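Type IV secretion system protein DotB (PDB 6GEF) probably hydrolyses ATP to power type IVb secretion, as a hexameric ATPase of the GspE family. Local coordinates at residues A[108-116]-A[127-135]; A[194-204]-A[223-233]. All coordinates share one frame; numbering follows the deposited sequence.

Interaction 1: A[108-116]-A[127-135]; sequences INTRYEVFH and QRFGYRVNI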
loop_
_atom_site.group_PDB
_atom_site.type_symbol
_atom_site.label_atom_id
_atom_site.label_comp_id
_atom_site.label_asym_id
_atom_site.label_seq_id
_atom_site.Cartn_x
_atom_site.Cartn_y
_atom_site.Cartn_z
ATOM N N ILE A 108 -9.826 -27.533 11.074
ATOM C CA ILE A 108 -9.823 -28.983 11.015
ATOM C C ILE A 108 -10.969 -29.396 10.085
ATOM O O ILE A 108 -12.121 -29.548 10.503
ATOM C CB ILE A 108 -9.996 -29.586 12.412
ATOM C CG1 ILE A 108 -8.847 -29.142 13.318
ATOM C CG2 ILE A 108 -10.073 -31.127 12.316
ATOM C CD1 ILE A 108 -8.888 -29.800 14.695
ATOM N N ASN A 109 -10.638 -29.595 8.815
ATOM C CA ASN A 109 -11.516 -30.243 7.852
ATOM C C ASN A 109 -10.823 -31.488 7.313
ATOM O O ASN A 109 -9.744 -31.402 6.779
ATOM C CB ASN A 109 -11.868 -29.294 6.715
ATOM C CG ASN A 109 -12.518 -28.016 7.199
ATOM O OD1 ASN A 109 -13.712 -28.005 7.552
ATOM N ND2 ASN A 109 -11.726 -26.922 7.255
ATOM N N THR A 110 -11.475 -32.626 7.436
ATOM C CA THR A 110 -10.976 -33.882 6.899
ATOM C C THR A 110 -12.139 -34.652 6.290
ATOM O O THR A 110 -13.244 -34.155 6.175
ATOM C CB THR A 110 -10.253 -34.705 8.009
ATOM O OG1 THR A 110 -9.970 -33.865 9.137
ATOM C CG2 THR A 110 -8.956 -35.280 7.469
ATOM N N ARG A 111 -11.863 -35.887 5.876
ATOM C CA ARG A 111 -12.861 -36.844 5.456
ATOM C C ARG A 111 -12.828 -38.067 6.360
ATOM O O ARG A 111 -11.771 -38.464 6.852
ATOM C CB ARG A 111 -12.604 -37.252 4.022
ATOM C CG ARG A 111 -12.982 -36.163 2.986
ATOM C CD ARG A 111 -11.944 -36.022 1.886
ATOM N NE ARG A 111 -10.655 -35.608 2.440
ATOM C CZ ARG A 111 -10.311 -34.361 2.748
ATOM N NH1 ARG A 111 -9.106 -34.116 3.246
ATOM N NH2 ARG A 111 -11.200 -33.372 2.566
ATOM N N TYR A 112 -13.997 -38.646 6.604
ATOM C CA TYR A 112 -14.158 -39.781 7.489
ATOM C C TYR A 112 -15.059 -40.802 6.798
ATOM O O TYR A 112 -16.216 -40.495 6.513
ATOM C CB TYR A 112 -14.763 -39.346 8.824
ATOM C CG TYR A 112 -14.979 -40.475 9.815
ATOM C CD1 TYR A 112 -13.934 -40.963 10.583
ATOM C CD2 TYR A 112 -16.224 -41.086 9.935
ATOM C CE1 TYR A 112 -14.129 -41.989 11.483
ATOM C CE2 TYR A 112 -16.442 -42.103 10.830
ATOM C CZ TYR A 112 -15.387 -42.569 11.599
ATOM O OH TYR A 112 -15.574 -43.593 12.504
ATOM N N GLU A 113 -14.535 -42.012 6.597
ATOM C CA GLU A 113 -15.226 -43.023 5.799
ATOM C C GLU A 113 -15.691 -44.152 6.694
ATOM O O GLU A 113 -14.977 -44.563 7.619
ATOM C CB GLU A 113 -14.288 -43.582 4.722
ATOM C CG GLU A 113 -13.321 -42.593 4.111
ATOM C CD GLU A 113 -13.980 -41.635 3.104
ATOM O OE1 GLU A 113 -13.354 -40.640 2.707
ATOM O OE2 GLU A 113 -15.124 -41.894 2.725
ATOM N N VAL A 114 -16.900 -44.638 6.441
ATOM C CA VAL A 114 -17.469 -45.770 7.182
ATOM C C VAL A 114 -18.072 -46.731 6.165
ATOM O O VAL A 114 -18.704 -46.309 5.193
ATOM C CB VAL A 114 -18.545 -45.287 8.207
ATOM C CG1 VAL A 114 -18.246 -43.908 8.717
ATOM C CG2 VAL A 114 -19.921 -45.307 7.605
ATOM N N PHE A 115 -17.941 -48.013 6.454
ATOM C CA PHE A 115 -18.204 -49.069 5.448
ATOM C C PHE A 115 -19.433 -49.839 5.881
ATOM O O PHE A 115 -19.518 -50.308 7.028
ATOM C CB PHE A 115 -17.004 -50.025 5.300
ATOM C CG PHE A 115 -15.713 -49.339 4.971
ATOM C CD1 PHE A 115 -14.962 -48.713 5.989
ATOM C CD2 PHE A 115 -15.269 -49.258 3.658
ATOM C CE1 PHE A 115 -13.804 -48.022 5.685
ATOM C CE2 PHE A 115 -14.089 -48.584 3.352
ATOM C CZ PHE A 115 -13.353 -47.966 4.366
ATOM N N HIS A 116 -20.399 -49.964 4.986
ATOM C CA HIS A 116 -21.622 -50.712 5.284
ATOM C C HIS A 116 -21.283 -52.180 5.577
ATOM O O HIS A 116 -20.537 -52.800 4.828
ATOM C CB HIS A 116 -22.579 -50.660 4.105
ATOM C CG HIS A 116 -24.020 -50.791 4.464
ATOM N ND1 HIS A 116 -24.529 -51.754 5.324
ATOM C CD2 HIS A 116 -25.083 -50.047 4.080
ATOM C CE1 HIS A 116 -25.830 -51.592 5.447
ATOM N NE2 HIS A 116 -26.193 -50.555 4.719
ATOM N N GLN A 127 -19.212 -51.489 0.249
ATOM C CA GLN A 127 -19.652 -50.170 -0.082
ATOM C C GLN A 127 -19.228 -49.164 0.981
ATOM O O GLN A 127 -19.288 -49.453 2.185
ATOM C CB GLN A 127 -21.167 -50.144 -0.260
ATOM C CG GLN A 127 -21.730 -48.768 -0.678
ATOM C CD GLN A 127 -21.109 -48.257 -1.974
ATOM O OE1 GLN A 127 -19.891 -48.209 -2.104
ATOM N NE2 GLN A 127 -21.956 -47.889 -2.949
ATOM N N ARG A 128 -18.814 -47.976 0.535
ATOM C CA ARG A 128 -18.130 -47.018 1.391
ATOM C C ARG A 128 -18.870 -45.692 1.406
ATOM O O ARG A 128 -19.357 -45.245 0.366
ATOM C CB ARG A 128 -16.700 -46.804 0.912
ATOM C CG ARG A 128 -15.906 -45.791 1.713
ATOM C CD ARG A 128 -14.741 -45.235 0.903
ATOM N NE ARG A 128 -14.939 -45.349 -0.534
ATOM C CZ ARG A 128 -14.028 -45.840 -1.386
ATOM N NH1 ARG A 128 -12.845 -46.270 -0.938
ATOM N NH2 ARG A 128 -14.318 -45.909 -2.685
ATOM N N PHE A 129 -18.978 -45.089 2.581
ATOM C CA PHE A 129 -19.693 -43.823 2.773
ATOM C C PHE A 129 -18.722 -42.794 3.330
ATOM O O PHE A 129 -18.122 -43.012 4.381
ATOM C CB PHE A 129 -20.867 -44.038 3.734
ATOM C CG PHE A 129 -22.033 -44.707 3.083
ATOM C CD1 PHE A 129 -22.006 -46.095 2.797
ATOM C CD2 PHE A 129 -23.192 -43.954 2.790
ATOM C CE1 PHE A 129 -23.086 -46.691 2.195
ATOM C CE2 PHE A 129 -24.289 -44.560 2.214
ATOM C CZ PHE A 129 -24.231 -45.935 1.920
ATOM N N GLY A 130 -18.602 -41.681 2.619
ATOM C CA GLY A 130 -17.747 -40.578 3.047
ATOM C C GLY A 130 -18.508 -39.538 3.818
ATOM O O GLY A 130 -19.699 -39.328 3.625
ATOM N N TYR A 131 -17.784 -38.863 4.695
ATOM C CA TYR A 131 -18.280 -37.686 5.421
ATOM C C TYR A 131 -17.222 -36.609 5.401
ATOM O O TYR A 131 -16.040 -36.891 5.517
ATOM C CB TYR A 131 -18.650 -38.048 6.863
ATOM C CG TYR A 131 -19.891 -38.910 6.979
ATOM C CD1 TYR A 131 -19.826 -40.298 6.760
ATOM C CD2 TYR A 131 -21.134 -38.349 7.276
ATOM C CE1 TYR A 131 -20.956 -41.067 6.861
ATOM C CE2 TYR A 131 -22.248 -39.151 7.382
ATOM C CZ TYR A 131 -22.146 -40.518 7.160
ATOM O OH TYR A 131 -23.287 -41.293 7.290
ATOM N N ARG A 132 -17.660 -35.366 5.275
ATOM C CA ARG A 132 -16.804 -34.195 5.478
ATOM C C ARG A 132 -16.869 -33.806 6.950
ATOM O O ARG A 132 -17.938 -33.461 7.460
ATOM C CB ARG A 132 -17.278 -33.035 4.606
ATOM C CG ARG A 132 -17.554 -33.434 3.153
ATOM C CD ARG A 132 -18.030 -32.248 2.362
ATOM N NE ARG A 132 -18.260 -32.600 0.961
ATOM C CZ ARG A 132 -17.335 -32.582 0.003
ATOM N NH1 ARG A 132 -17.652 -32.871 -1.245
ATOM N NH2 ARG A 132 -16.091 -32.227 0.298
ATOM N N VAL A 133 -15.737 -33.849 7.637
ATOM C CA VAL A 133 -15.654 -33.628 9.061
ATOM C C VAL A 133 -15.020 -32.265 9.295
ATOM O O VAL A 133 -13.835 -32.051 9.019
ATOM C CB VAL A 133 -14.811 -34.736 9.749
ATOM C CG1 VAL A 133 -14.720 -34.500 11.252
ATOM C CG2 VAL A 133 -15.412 -36.100 9.441
ATOM N N ASN A 134 -15.817 -31.336 9.811
ATOM C CA ASN A 134 -15.321 -30.102 10.388
ATOM C C ASN A 134 -15.319 -30.206 11.900
ATOM O O ASN A 134 -16.325 -30.568 12.487
ATOM C CB ASN A 134 -16.204 -28.925 9.949
ATOM C CG ASN A 134 -15.924 -27.674 10.741
ATOM O OD1 ASN A 134 -16.657 -27.351 11.676
ATOM N ND2 ASN A 134 -14.912 -26.947 10.340
ATOM N N ILE A 135 -14.190 -29.878 12.512
ATOM C CA ILE A 135 -14.050 -29.804 13.959
ATOM C C ILE A 135 -13.728 -28.366 14.346
ATOM O O ILE A 135 -12.688 -27.859 13.981
ATOM C CB ILE A 135 -12.958 -30.777 14.469
ATOM C CG1 ILE A 135 -13.305 -32.206 14.074
ATOM C CG2 ILE A 135 -12.809 -30.679 15.977
ATOM C CD1 ILE A 135 -12.425 -33.262 14.656
#
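N109 and N134 sit on one face of an antiparallel ladder, their side chains side by side and pointing the same way, the amide planes 31° apart. N134 ND2 donates to N109 OD1 at 3.2 Å, arriving well above the carbonyl plane, so the bond uses no lone pair squarely. N109 supplies a carbonyl acceptor, while the amide of N134 serves both ways: its OD1 turns to S136, and ND2 also makes a weak bond to E251 of a second subunit.

R128, at the other end of that face, can be followed outward. Its CB lies 4.0 Å from F115 CD2. With CG anti to the backbone N (chi1 178°), the chain runs beside the F115 ring, CG coming within 3.7 Å of F115 CE2. CD then passes 3.8 Å from E113 OE2, while NE is 4.8 Å from the same E113 OE2, too far for a salt bridge though probably still attractive. The guanidinium stands at 54° to the phenyl plane, so the two are not stacked.

The opposite face is mainly apolar. V133 CG2 lies 3.4 Å from Y112 CB, and I108 CG2 meets I135 CB at 3.6 Å; beta-branched residues suit such strands. Y112 carries its ring onward to F41 of helix 38-50, and I108 packs on helix 98-104.

Main-chain bonds of the pairs T110 with V133 and V114 with F129 hold the register. This chemistry implies an amphipathic hairpin at the sheet margin, with helices covering its apolar side and amides and charges on the other, where N109 and N134 meet the second subunit.

Interaction 2: A[194-204]-A[223-233]; sequences FSSIIRYIMEN and YDNIKSAHSII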
loop_
_atom_site.group_PDB
_atom_site.type_symbol
_atom_site.label_atom_id
_atom_site.label_comp_id
_atom_site.label_asym_id
_atom_site.label_seq_id
_atom_site.Cartn_x
_atom_site.Cartn_y
_atom_site.Cartn_z
ATOM N N PHE A 194 -27.513 -30.640 -11.165
ATOM C CA PHE A 194 -26.536 -30.551 -12.250
ATOM C C PHE A 194 -25.754 -31.831 -12.433
ATOM O O PHE A 194 -25.440 -32.215 -13.551
ATOM C CB PHE A 194 -25.568 -29.366 -12.005
ATOM C CG PHE A 194 -25.990 -28.085 -12.678
ATOM C CD1 PHE A 194 -26.680 -28.095 -13.851
ATOM C CD2 PHE A 194 -25.725 -26.868 -12.092
ATOM C CE1 PHE A 194 -27.068 -26.926 -14.463
ATOM C CE2 PHE A 194 -26.103 -25.680 -12.676
ATOM C CZ PHE A 194 -26.777 -25.714 -13.871
ATOM N N SER A 195 -25.468 -32.530 -11.343
ATOM C CA SER A 195 -24.810 -33.833 -11.435
ATOM C C SER A 195 -25.690 -34.819 -12.164
ATOM O O SER A 195 -25.230 -35.524 -13.070
ATOM C CB SER A 195 -24.433 -34.323 -10.033
ATOM O OG SER A 195 -25.566 -34.371 -9.193
ATOM N N SER A 196 -26.951 -34.923 -11.778
ATOM C CA SER A 196 -27.890 -35.792 -12.502
ATOM C C SER A 196 -27.928 -35.425 -13.977
ATOM O O SER A 196 -27.834 -36.296 -14.841
ATOM C CB SER A 196 -29.283 -35.693 -11.873
ATOM O OG SER A 196 -29.317 -36.364 -10.626
ATOM N N ILE A 197 -28.055 -34.140 -14.279
ATOM C CA ILE A 197 -28.107 -33.706 -15.676
ATOM C C ILE A 197 -26.830 -34.121 -16.434
ATOM O O ILE A 197 -26.877 -34.484 -17.597
ATOM C CB ILE A 197 -28.350 -32.189 -15.779
ATOM C CG1 ILE A 197 -29.743 -31.830 -15.277
ATOM C CG2 ILE A 197 -28.165 -31.721 -17.214
ATOM C CD1 ILE A 197 -30.158 -30.392 -15.526
ATOM N N ILE A 198 -25.696 -34.094 -15.749
ATOM C CA ILE A 198 -24.432 -34.428 -16.378
ATOM C C ILE A 198 -24.316 -35.952 -16.613
ATOM O O ILE A 198 -23.798 -36.378 -17.642
ATOM C CB ILE A 198 -23.250 -33.880 -15.565
ATOM C CG1 ILE A 198 -23.202 -32.363 -15.665
ATOM C CG2 ILE A 198 -21.939 -34.474 -16.035
ATOM C CD1 ILE A 198 -22.149 -31.671 -14.834
ATOM N N ARG A 199 -24.772 -36.758 -15.661
ATOM C CA ARG A 199 -24.792 -38.183 -15.845
ATOM C C ARG A 199 -25.723 -38.554 -16.994
ATOM O O ARG A 199 -25.413 -39.429 -17.831
ATOM C CB ARG A 199 -25.178 -38.900 -14.557
ATOM C CG ARG A 199 -26.651 -39.218 -14.410
ATOM C CD ARG A 199 -26.881 -40.332 -13.442
ATOM N NE ARG A 199 -26.555 -41.654 -13.999
ATOM C CZ ARG A 199 -26.923 -42.804 -13.441
ATOM N NH1 ARG A 199 -27.593 -42.826 -12.296
ATOM N NH2 ARG A 199 -26.635 -43.946 -14.030
ATOM N N TYR A 200 -26.920 -37.972 -17.033
ATOM C CA TYR A 200 -27.789 -38.104 -18.192
ATOM C C TYR A 200 -27.059 -37.752 -19.484
ATOM O O TYR A 200 -27.107 -38.508 -20.463
ATOM C CB TYR A 200 -29.030 -37.227 -18.026
ATOM C CG TYR A 200 -29.950 -37.242 -19.228
ATOM C CD1 TYR A 200 -30.741 -38.361 -19.527
ATOM C CD2 TYR A 200 -30.066 -36.116 -20.045
ATOM C CE1 TYR A 200 -31.568 -38.369 -20.615
ATOM C CE2 TYR A 200 -30.874 -36.118 -21.158
ATOM C CZ TYR A 200 -31.648 -37.246 -21.436
ATOM O OH TYR A 200 -32.516 -37.246 -22.505
ATOM N N ILE A 201 -26.347 -36.627 -19.482
ATOM C CA ILE A 201 -25.644 -36.190 -20.680
ATOM C C ILE A 201 -24.649 -37.246 -21.132
ATOM O O ILE A 201 -24.643 -37.648 -22.307
ATOM C CB ILE A 201 -24.957 -34.824 -20.450
ATOM C CG1 ILE A 201 -25.966 -33.694 -20.608
ATOM C CG2 ILE A 201 -23.789 -34.631 -21.407
ATOM C CD1 ILE A 201 -25.362 -32.320 -20.406
ATOM N N MET A 202 -23.816 -37.717 -20.223
ATOM C CA MET A 202 -22.807 -38.728 -20.566
ATOM C C MET A 202 -23.460 -40.031 -21.054
ATOM O O MET A 202 -22.988 -40.628 -22.011
ATOM C CB MET A 202 -21.911 -39.010 -19.369
ATOM C CG MET A 202 -21.078 -37.857 -18.909
ATOM S SD MET A 202 -20.110 -38.228 -17.435
ATOM C CE MET A 202 -18.814 -39.238 -18.173
ATOM N N GLU A 203 -24.566 -40.410 -20.432
ATOM C CA GLU A 203 -25.122 -41.744 -20.678
ATOM C C GLU A 203 -26.000 -41.793 -21.937
ATOM O O GLU A 203 -26.038 -42.807 -22.607
ATOM C CB GLU A 203 -25.925 -42.218 -19.471
ATOM C CG GLU A 203 -25.081 -42.617 -18.281
ATOM C CD GLU A 203 -25.904 -42.972 -17.067
ATOM O OE1 GLU A 203 -25.369 -43.622 -16.140
ATOM O OE2 GLU A 203 -27.118 -42.595 -17.034
ATOM N N ASN A 204 -26.632 -40.676 -22.274
ATOM C CA ASN A 204 -27.593 -40.627 -23.374
ATOM C C ASN A 204 -27.038 -39.799 -24.523
ATOM O O ASN A 204 -26.010 -39.150 -24.403
ATOM C CB ASN A 204 -28.930 -40.034 -22.884
ATOM C CG ASN A 204 -29.602 -40.852 -21.820
ATOM O OD1 ASN A 204 -29.004 -41.134 -20.775
ATOM N ND2 ASN A 204 -30.837 -41.207 -22.057
ATOM N N TYR A 223 -18.004 -38.934 -11.164
ATOM C CA TYR A 223 -18.492 -39.641 -12.348
ATOM C C TYR A 223 -17.554 -40.771 -12.764
ATOM O O TYR A 223 -17.459 -41.123 -13.934
ATOM C CB TYR A 223 -18.709 -38.663 -13.513
ATOM C CG TYR A 223 -19.527 -37.452 -13.151
ATOM C CD1 TYR A 223 -18.970 -36.403 -12.403
ATOM C CD2 TYR A 223 -20.837 -37.342 -13.546
ATOM C CE1 TYR A 223 -19.717 -35.296 -12.053
ATOM C CE2 TYR A 223 -21.605 -36.239 -13.219
ATOM C CZ TYR A 223 -21.037 -35.224 -12.453
ATOM O OH TYR A 223 -21.770 -34.101 -12.130
ATOM N N ASP A 224 -16.876 -41.365 -11.786
ATOM C CA ASP A 224 -15.965 -42.480 -12.031
ATOM C C ASP A 224 -16.729 -43.697 -12.517
ATOM O O ASP A 224 -16.226 -44.434 -13.391
ATOM C CB ASP A 224 -15.166 -42.805 -10.791
ATOM C CG ASP A 224 -14.412 -41.530 -10.257
ATOM O OD1 ASP A 224 -14.403 -40.502 -10.945
ATOM O OD2 ASP A 224 -13.790 -41.481 -9.195
ATOM N N ASN A 225 -17.953 -43.901 -12.027
ATOM C CA ASN A 225 -18.720 -45.100 -12.343
ATOM C C ASN A 225 -19.719 -44.898 -13.479
ATOM O O ASN A 225 -20.521 -45.784 -13.743
ATOM C CB ASN A 225 -19.436 -45.619 -11.091
ATOM C CG ASN A 225 -18.471 -45.875 -9.944
ATOM O OD1 ASN A 225 -17.386 -46.411 -10.172
ATOM N ND2 ASN A 225 -18.846 -45.481 -8.711
ATOM N N ILE A 226 -19.686 -43.748 -14.145
ATOM C CA ILE A 226 -20.607 -43.451 -15.227
ATOM C C ILE A 226 -19.914 -43.798 -16.539
ATOM O O ILE A 226 -18.892 -43.222 -16.906
ATOM C CB ILE A 226 -21.024 -41.972 -15.221
ATOM C CG1 ILE A 226 -21.410 -41.518 -13.814
ATOM C CG2 ILE A 226 -22.167 -41.726 -16.213
ATOM C CD1 ILE A 226 -22.550 -42.300 -13.200
ATOM N N LYS A 227 -20.467 -44.778 -17.251
ATOM C CA LYS A 227 -20.035 -45.124 -18.586
ATOM C C LYS A 227 -20.697 -44.184 -19.605
ATOM O O LYS A 227 -21.913 -43.982 -19.580
ATOM C CB LYS A 227 -20.454 -46.555 -18.883
ATOM C CG LYS A 227 -20.947 -47.396 -17.700
ATOM C CD LYS A 227 -21.254 -48.794 -18.205
ATOM C CE LYS A 227 -22.007 -49.628 -17.165
ATOM N NZ LYS A 227 -22.242 -50.996 -17.688
ATOM N N SER A 228 -19.887 -43.599 -20.468
ATOM C CA SER A 228 -20.357 -42.786 -21.569
ATOM C C SER A 228 -19.790 -43.303 -22.877
ATOM O O SER A 228 -18.688 -43.855 -22.912
ATOM C CB SER A 228 -19.960 -41.293 -21.392
ATOM O OG SER A 228 -20.442 -40.505 -22.444
ATOM N N ALA A 229 -20.541 -43.090 -23.956
ATOM C CA ALA A 229 -20.113 -43.518 -25.279
ATOM C C ALA A 229 -19.286 -42.479 -26.010
ATOM O O ALA A 229 -18.643 -42.817 -27.007
ATOM C CB ALA A 229 -21.338 -43.918 -26.124
ATOM N N HIS A 230 -19.273 -41.245 -25.553
ATOM C CA HIS A 230 -18.878 -40.118 -26.386
ATOM C C HIS A 230 -18.194 -39.009 -25.583
ATOM O O HIS A 230 -17.641 -38.071 -26.150
ATOM C CB HIS A 230 -20.108 -39.525 -27.097
ATOM C CG HIS A 230 -21.216 -39.131 -26.165
ATOM N ND1 HIS A 230 -22.118 -40.004 -25.634
ATOM C CD2 HIS A 230 -21.539 -37.921 -25.652
ATOM C CE1 HIS A 230 -22.952 -39.347 -24.841
ATOM N NE2 HIS A 230 -22.616 -38.084 -24.839
ATOM N N SER A 231 -18.234 -39.119 -24.256
ATOM C CA SER A 231 -18.030 -38.001 -23.368
ATOM C C SER A 231 -16.955 -38.352 -22.339
ATOM O O SER A 231 -16.855 -39.493 -21.889
ATOM C CB SER A 231 -19.315 -37.650 -22.630
ATOM O OG SER A 231 -20.216 -36.936 -23.443
ATOM N N ILE A 232 -16.118 -37.366 -22.025
ATOM C CA ILE A 232 -15.161 -37.461 -20.932
ATOM C C ILE A 232 -15.419 -36.308 -19.963
ATOM O O ILE A 232 -15.779 -35.200 -20.384
ATOM C CB ILE A 232 -13.722 -37.419 -21.448
ATOM C CG1 ILE A 232 -13.433 -38.705 -22.257
ATOM C CG2 ILE A 232 -12.722 -37.271 -20.279
ATOM C CD1 ILE A 232 -12.198 -38.652 -23.139
ATOM N N ILE A 233 -15.262 -36.622 -18.668
ATOM C CA ILE A 233 -15.559 -35.640 -17.615
ATOM C C ILE A 233 -14.313 -35.426 -16.786
ATOM O O ILE A 233 -13.644 -36.397 -16.418
ATOM C CB ILE A 233 -16.741 -36.118 -16.737
ATOM C CG1 ILE A 233 -17.230 -34.974 -15.855
ATOM C CG2 ILE A 233 -16.345 -37.292 -15.864
ATOM C CD1 ILE A 233 -17.985 -33.885 -16.593
#
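M202 and Y223 form a Met-aromatic contact where the helix following a probable Walker A P-loop is covered by the loop entering strand 232-237, in a P-loop NTPase fold. M202 SD lies obliquely 5.0 Å from the centroid of the Y223 ring. The M202 side chain is extended as far as SD, then bends at its last torsion (chi3 76°), bringing CE to 3.9 Å from I233 CG2; an unbranched methionine can follow such a curve.

Y223 reaches obliquely across the helix toward its N-terminal side. I198 crosses it at about a right angle, CG2 meeting Y223 CE2, while Y223 OH comes against S195 CA and CB. S195 turns its own OG back to S191 and T192 of the helix.

Farther along, I226 bridges one helical turn: its CG2 touches E203 CG at 3.7 Å, and its CD1 lies over one face of the R199 guanidinium, 4.1 Å from NE. R199 and E203, four residues apart, are joined by a salt bridge, so the isoleucine covers the aliphatic and flat parts of a charged pair.

The last turn of the helix presents carbonyls to the loop. H230 NE2 makes a weak bond to I201 O, and the small S228 swings its OG anti to the backbone N (chi1 -179°) to donate to M202 O at 2.6 Å. That same S228 OG also sits 3.6 Å above the plane of the H230 imidazole, toward its rim.

Interaction 1 closes before interaction 2 opens along the chain, and their centres lie 25 Å apart, with nearest atoms about 7 Å apart and not touching. The first belongs to the antiparallel sheet of the N-terminal part, whose strand 143-153 follows 128-140; the second packs helix 187-203 against the loop leading into strand 232-237, one edge of the mixed, mostly parallel sheet. R132 of the first reaches I219 and E220, just ahead of 223-233, so the two parts are tied together there. Because interaction 1 touches one neighbouring subunit and 223-233 another, both contacts also lie near subunit interfaces of the six-chain assembly.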